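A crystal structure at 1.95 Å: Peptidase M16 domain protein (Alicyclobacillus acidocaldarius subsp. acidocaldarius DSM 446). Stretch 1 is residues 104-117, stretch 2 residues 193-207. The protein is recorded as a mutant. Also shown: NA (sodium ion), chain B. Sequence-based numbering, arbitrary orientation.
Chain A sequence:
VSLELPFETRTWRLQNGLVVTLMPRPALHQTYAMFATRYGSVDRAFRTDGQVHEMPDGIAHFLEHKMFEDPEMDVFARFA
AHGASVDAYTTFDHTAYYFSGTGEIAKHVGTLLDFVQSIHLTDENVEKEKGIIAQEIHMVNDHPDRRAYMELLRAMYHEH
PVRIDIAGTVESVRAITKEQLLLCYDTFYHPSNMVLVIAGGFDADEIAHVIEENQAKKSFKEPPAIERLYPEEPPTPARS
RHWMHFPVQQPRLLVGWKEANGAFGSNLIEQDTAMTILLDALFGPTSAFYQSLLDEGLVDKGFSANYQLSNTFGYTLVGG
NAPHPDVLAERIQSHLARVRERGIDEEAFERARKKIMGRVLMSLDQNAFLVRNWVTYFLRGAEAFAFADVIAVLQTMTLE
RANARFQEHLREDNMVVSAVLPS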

# COMPACT_ATOMS: atom_id res chain seq x y z
N GLU A 104 -24.00 4.34 -9.03
CA GLU A 104 -24.92 3.21 -9.02
C GLU A 104 -24.75 2.42 -7.72
O GLU A 104 -24.76 1.18 -7.71
CB GLU A 104 -24.69 2.33 -10.25
CG GLU A 104 -25.04 2.99 -11.61
CD GLU A 104 -26.46 2.69 -12.02
OE1 GLU A 104 -26.74 2.68 -13.23
OE2 GLU A 104 -27.31 2.45 -11.12
N ILE A 105 -24.58 3.17 -6.64
CA ILE A 105 -24.34 2.61 -5.33
C ILE A 105 -25.54 1.76 -4.91
O ILE A 105 -25.34 0.69 -4.34
CB ILE A 105 -24.01 3.74 -4.30
CG1 ILE A 105 -22.79 4.55 -4.78
CG2 ILE A 105 -23.72 3.17 -2.94
CD1 ILE A 105 -21.57 3.70 -5.12
N ALA A 106 -26.76 2.19 -5.23
CA ALA A 106 -27.98 1.40 -4.95
C ALA A 106 -27.85 -0.02 -5.49
O ALA A 106 -28.11 -1.00 -4.78
CB ALA A 106 -29.27 2.08 -5.51
N LYS A 107 -27.40 -0.13 -6.74
CA LYS A 107 -27.22 -1.43 -7.38
C LYS A 107 -26.17 -2.28 -6.68
O LYS A 107 -26.39 -3.47 -6.44
CB LYS A 107 -26.87 -1.27 -8.87
CG LYS A 107 -26.79 -2.59 -9.64
CD LYS A 107 -27.10 -2.40 -11.12
CE LYS A 107 -28.61 -2.42 -11.36
NZ LYS A 107 -28.97 -2.09 -12.74
N HIS A 108 -25.05 -1.66 -6.31
CA HIS A 108 -23.93 -2.38 -5.75
C HIS A 108 -24.27 -2.91 -4.35
O HIS A 108 -23.96 -4.04 -4.02
CB HIS A 108 -22.67 -1.52 -5.69
CG HIS A 108 -22.17 -1.07 -7.03
ND1 HIS A 108 -21.94 -1.95 -8.07
CD2 HIS A 108 -21.87 0.16 -7.51
CE1 HIS A 108 -21.54 -1.28 -9.13
NE2 HIS A 108 -21.49 0.01 -8.82
N VAL A 109 -24.90 -2.08 -3.53
CA VAL A 109 -25.33 -2.53 -2.21
C VAL A 109 -26.28 -3.72 -2.30
O VAL A 109 -26.18 -4.66 -1.51
CB VAL A 109 -25.98 -1.40 -1.39
CG1 VAL A 109 -26.51 -1.98 -0.04
CG2 VAL A 109 -24.95 -0.32 -1.15
N GLY A 110 -27.22 -3.65 -3.24
CA GLY A 110 -28.14 -4.75 -3.56
C GLY A 110 -27.40 -6.02 -3.97
O GLY A 110 -27.70 -7.11 -3.48
N THR A 111 -26.40 -5.89 -4.83
CA THR A 111 -25.61 -7.04 -5.27
C THR A 111 -24.80 -7.63 -4.09
O THR A 111 -24.68 -8.85 -3.95
CB THR A 111 -24.66 -6.61 -6.39
OG1 THR A 111 -25.40 -5.94 -7.44
CG2 THR A 111 -23.90 -7.83 -6.93
N LEU A 112 -24.28 -6.74 -3.24
CA LEU A 112 -23.48 -7.16 -2.08
C LEU A 112 -24.37 -7.98 -1.13
O LEU A 112 -24.00 -9.08 -0.71
CB LEU A 112 -22.87 -5.94 -1.37
CG LEU A 112 -22.02 -6.25 -0.13
CD1 LEU A 112 -20.86 -7.15 -0.47
CD2 LEU A 112 -21.58 -4.96 0.52
N LEU A 113 -25.53 -7.45 -0.79
CA LEU A 113 -26.44 -8.19 0.10
C LEU A 113 -26.81 -9.51 -0.54
O LEU A 113 -26.71 -10.56 0.08
CB LEU A 113 -27.69 -7.38 0.43
CG LEU A 113 -27.48 -6.15 1.31
CD1 LEU A 113 -28.71 -5.23 1.27
CD2 LEU A 113 -27.12 -6.56 2.76
N ASP A 114 -27.24 -9.46 -1.80
CA ASP A 114 -27.73 -10.65 -2.52
C ASP A 114 -26.71 -11.79 -2.60
O ASP A 114 -27.04 -12.94 -2.31
CB ASP A 114 -28.19 -10.26 -3.93
CG ASP A 114 -29.47 -9.42 -3.92
OD1 ASP A 114 -30.13 -9.30 -2.85
OD2 ASP A 114 -29.80 -8.91 -4.99
N PHE A 115 -25.46 -11.50 -2.96
CA PHE A 115 -24.51 -12.61 -3.18
C PHE A 115 -23.96 -13.21 -1.86
O PHE A 115 -23.51 -14.35 -1.83
CB PHE A 115 -23.40 -12.23 -4.19
CG PHE A 115 -22.07 -11.81 -3.59
CD1 PHE A 115 -21.12 -12.75 -3.23
CD2 PHE A 115 -21.73 -10.46 -3.47
CE1 PHE A 115 -19.86 -12.36 -2.71
CE2 PHE A 115 -20.51 -10.06 -2.96
CZ PHE A 115 -19.56 -11.01 -2.58
N VAL A 116 -24.03 -12.45 -0.78
CA VAL A 116 -23.60 -12.96 0.52
C VAL A 116 -24.75 -13.72 1.22
O VAL A 116 -24.48 -14.63 2.02
CB VAL A 116 -23.05 -11.81 1.37
CG1 VAL A 116 -22.66 -12.27 2.78
CG2 VAL A 116 -21.81 -11.17 0.64
N GLN A 117 -26.01 -13.38 0.90
CA GLN A 117 -27.19 -13.99 1.55
C GLN A 117 -27.75 -15.22 0.83
O GLN A 117 -28.78 -15.75 1.25
CB GLN A 117 -28.28 -12.93 1.80
CG GLN A 117 -27.89 -11.98 2.92
CD GLN A 117 -28.86 -10.87 3.20
OE1 GLN A 117 -29.55 -10.30 2.28
NE2 GLN A 117 -28.92 -10.52 4.47
N ASN A 193 -25.88 -12.20 12.89
CA ASN A 193 -24.46 -12.43 13.18
C ASN A 193 -23.53 -11.53 12.35
O ASN A 193 -22.30 -11.74 12.32
CB ASN A 193 -24.06 -13.89 12.96
CG ASN A 193 -22.69 -14.25 13.64
OD1 ASN A 193 -22.44 -13.90 14.80
ND2 ASN A 193 -21.87 -15.00 12.94
N MSE A 194 -24.12 -10.55 11.66
CA MSE A 194 -23.39 -9.75 10.66
C MSE A 194 -23.52 -8.24 10.83
O MSE A 194 -24.28 -7.75 11.69
CB MSE A 194 -23.80 -10.18 9.23
CG MSE A 194 -23.56 -11.65 8.95
SE MSE A 194 -23.71 -12.20 7.08
CE MSE A 194 -22.20 -11.24 6.25
N VAL A 195 -22.77 -7.50 10.00
CA VAL A 195 -22.72 -6.05 10.06
C VAL A 195 -22.46 -5.53 8.65
O VAL A 195 -21.74 -6.18 7.88
CB VAL A 195 -21.68 -5.53 11.08
CG1 VAL A 195 -20.20 -5.83 10.62
CG2 VAL A 195 -21.92 -4.05 11.40
N LEU A 196 -23.11 -4.41 8.32
CA LEU A 196 -22.96 -3.72 7.04
C LEU A 196 -22.56 -2.27 7.32
O LEU A 196 -23.28 -1.55 8.02
CB LEU A 196 -24.28 -3.74 6.25
CG LEU A 196 -24.30 -3.06 4.88
CD1 LEU A 196 -23.28 -3.74 3.91
CD2 LEU A 196 -25.72 -3.09 4.30
N VAL A 197 -21.42 -1.86 6.76
CA VAL A 197 -20.85 -0.52 7.02
C VAL A 197 -20.44 0.09 5.68
O VAL A 197 -19.83 -0.58 4.86
CB VAL A 197 -19.68 -0.58 8.01
CG1 VAL A 197 -19.16 0.79 8.34
CG2 VAL A 197 -20.12 -1.30 9.35
N ILE A 198 -20.84 1.34 5.47
CA ILE A 198 -20.63 2.02 4.18
C ILE A 198 -20.18 3.43 4.45
O ILE A 198 -20.79 4.14 5.26
CB ILE A 198 -21.92 2.07 3.36
CG1 ILE A 198 -22.59 0.71 3.32
CG2 ILE A 198 -21.65 2.56 1.89
CD1 ILE A 198 -23.89 0.69 2.54
N ALA A 199 -19.10 3.86 3.78
CA ALA A 199 -18.62 5.24 3.87
C ALA A 199 -18.30 5.79 2.48
O ALA A 199 -17.81 5.07 1.59
CB ALA A 199 -17.42 5.37 4.79
N GLY A 200 -18.61 7.06 2.30
CA GLY A 200 -18.22 7.78 1.09
C GLY A 200 -19.33 8.58 0.44
O GLY A 200 -20.29 9.01 1.11
N GLY A 201 -19.18 8.79 -0.87
CA GLY A 201 -20.06 9.69 -1.65
C GLY A 201 -21.39 9.09 -2.08
O GLY A 201 -21.60 8.87 -3.26
N PHE A 202 -22.28 8.82 -1.14
CA PHE A 202 -23.61 8.26 -1.45
C PHE A 202 -24.68 8.98 -0.65
O PHE A 202 -24.39 9.62 0.35
CB PHE A 202 -23.66 6.77 -1.10
CG PHE A 202 -23.51 6.49 0.40
CD1 PHE A 202 -22.25 6.50 1.01
CD2 PHE A 202 -24.63 6.27 1.19
CE1 PHE A 202 -22.13 6.28 2.38
CE2 PHE A 202 -24.50 6.03 2.56
CZ PHE A 202 -23.25 6.03 3.16
N ASP A 203 -25.94 8.83 -1.08
CA ASP A 203 -27.06 9.47 -0.38
C ASP A 203 -27.52 8.52 0.67
O ASP A 203 -27.94 7.41 0.35
CB ASP A 203 -28.19 9.79 -1.37
CG ASP A 203 -29.37 10.44 -0.69
OD1 ASP A 203 -29.99 9.85 0.22
OD2 ASP A 203 -29.68 11.57 -1.06
N ALA A 204 -27.44 8.93 1.93
CA ALA A 204 -27.74 8.02 3.04
C ALA A 204 -29.23 7.63 3.11
O ALA A 204 -29.57 6.49 3.45
CB ALA A 204 -27.27 8.63 4.37
N ASP A 205 -30.12 8.55 2.76
CA ASP A 205 -31.56 8.24 2.79
C ASP A 205 -31.88 7.22 1.70
O ASP A 205 -32.65 6.29 1.91
CB ASP A 205 -32.42 9.51 2.56
CG ASP A 205 -32.19 10.60 3.61
OD1 ASP A 205 -32.04 10.30 4.81
OD2 ASP A 205 -32.20 11.79 3.22
N GLU A 206 -31.27 7.41 0.52
CA GLU A 206 -31.48 6.51 -0.62
C GLU A 206 -31.01 5.10 -0.29
O GLU A 206 -31.75 4.13 -0.50
CB GLU A 206 -30.71 7.01 -1.85
CG GLU A 206 -30.81 6.10 -3.09
CD GLU A 206 -29.71 6.37 -4.12
OE1 GLU A 206 -28.74 7.12 -3.82
OE2 GLU A 206 -29.82 5.83 -5.24
N ILE A 207 -29.80 4.98 0.24
CA ILE A 207 -29.21 3.68 0.48
C ILE A 207 -29.89 2.96 1.66
O ILE A 207 -30.08 1.73 1.62
CB ILE A 207 -27.68 3.77 0.68
CG1 ILE A 207 -26.99 4.27 -0.61
CG2 ILE A 207 -27.10 2.42 1.11
CD1 ILE A 207 -27.31 3.48 -1.87
NA NA B . -23.37 -16.24 -2.76
O HOH W 1 -24.38 -16.00 -4.83
O HOH W 2 -22.59 -18.52 -3.54

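What anchors the start of the helix? Ile 105, in its first turn, points its CA-to-CB bond toward stretch 2, and its CG2 lies 3.8 Å from Ile 207 CD1 and 4.0 Å from Phe 202 CB. The bond from CA to CB of Phe 202 also points toward the helix, but its ring leads away, so this contact is made by CB. Next along, Ala 106 is small, and the second helix comes close beside it: Ile 207 CD1 sits 3.6 Å from Ala 106 N. Ala 106 CB also lies 3.8 Å from Glu 206 OE2, at the exposed margin of the contact.

How does the second helix offer Ile 207 and Glu 206? Asp 203 caps its N-terminus, OD1 accepting from Glu 206 N at 2.8 Å. One turn further along stretch 1, Val 109 uses CG2 to meet two partners, Ile 198 CD1 at 4.0 Å and Ile 207 CG2 at 4.2 Å, touching both strand and helix.

What packs against the strand beyond Val 109? The helix runs nearly antiparallel to strand 194-200, at 162°, so moving up the helix means moving back down the strand. Leu 112 and Leu 113 both reach Leu 196: Leu 112 CD2 is 4.0 Å from Leu 196 CD1, and Leu 113 CD2 is 4.0 Å from Leu 196 CD2. Alternate strand residues Met 194, Leu 196 and Ile 198 point toward the helix, and their long side chains help span an axis separation of 11.5 Å.

Where does the contact end? Val 116 CG1 meets the CE methyl of selenomethionine Met 194 at 3.6 Å. No hydrogen bond crosses between the stretches; apolar packing dominates the 452 Å² they bury together.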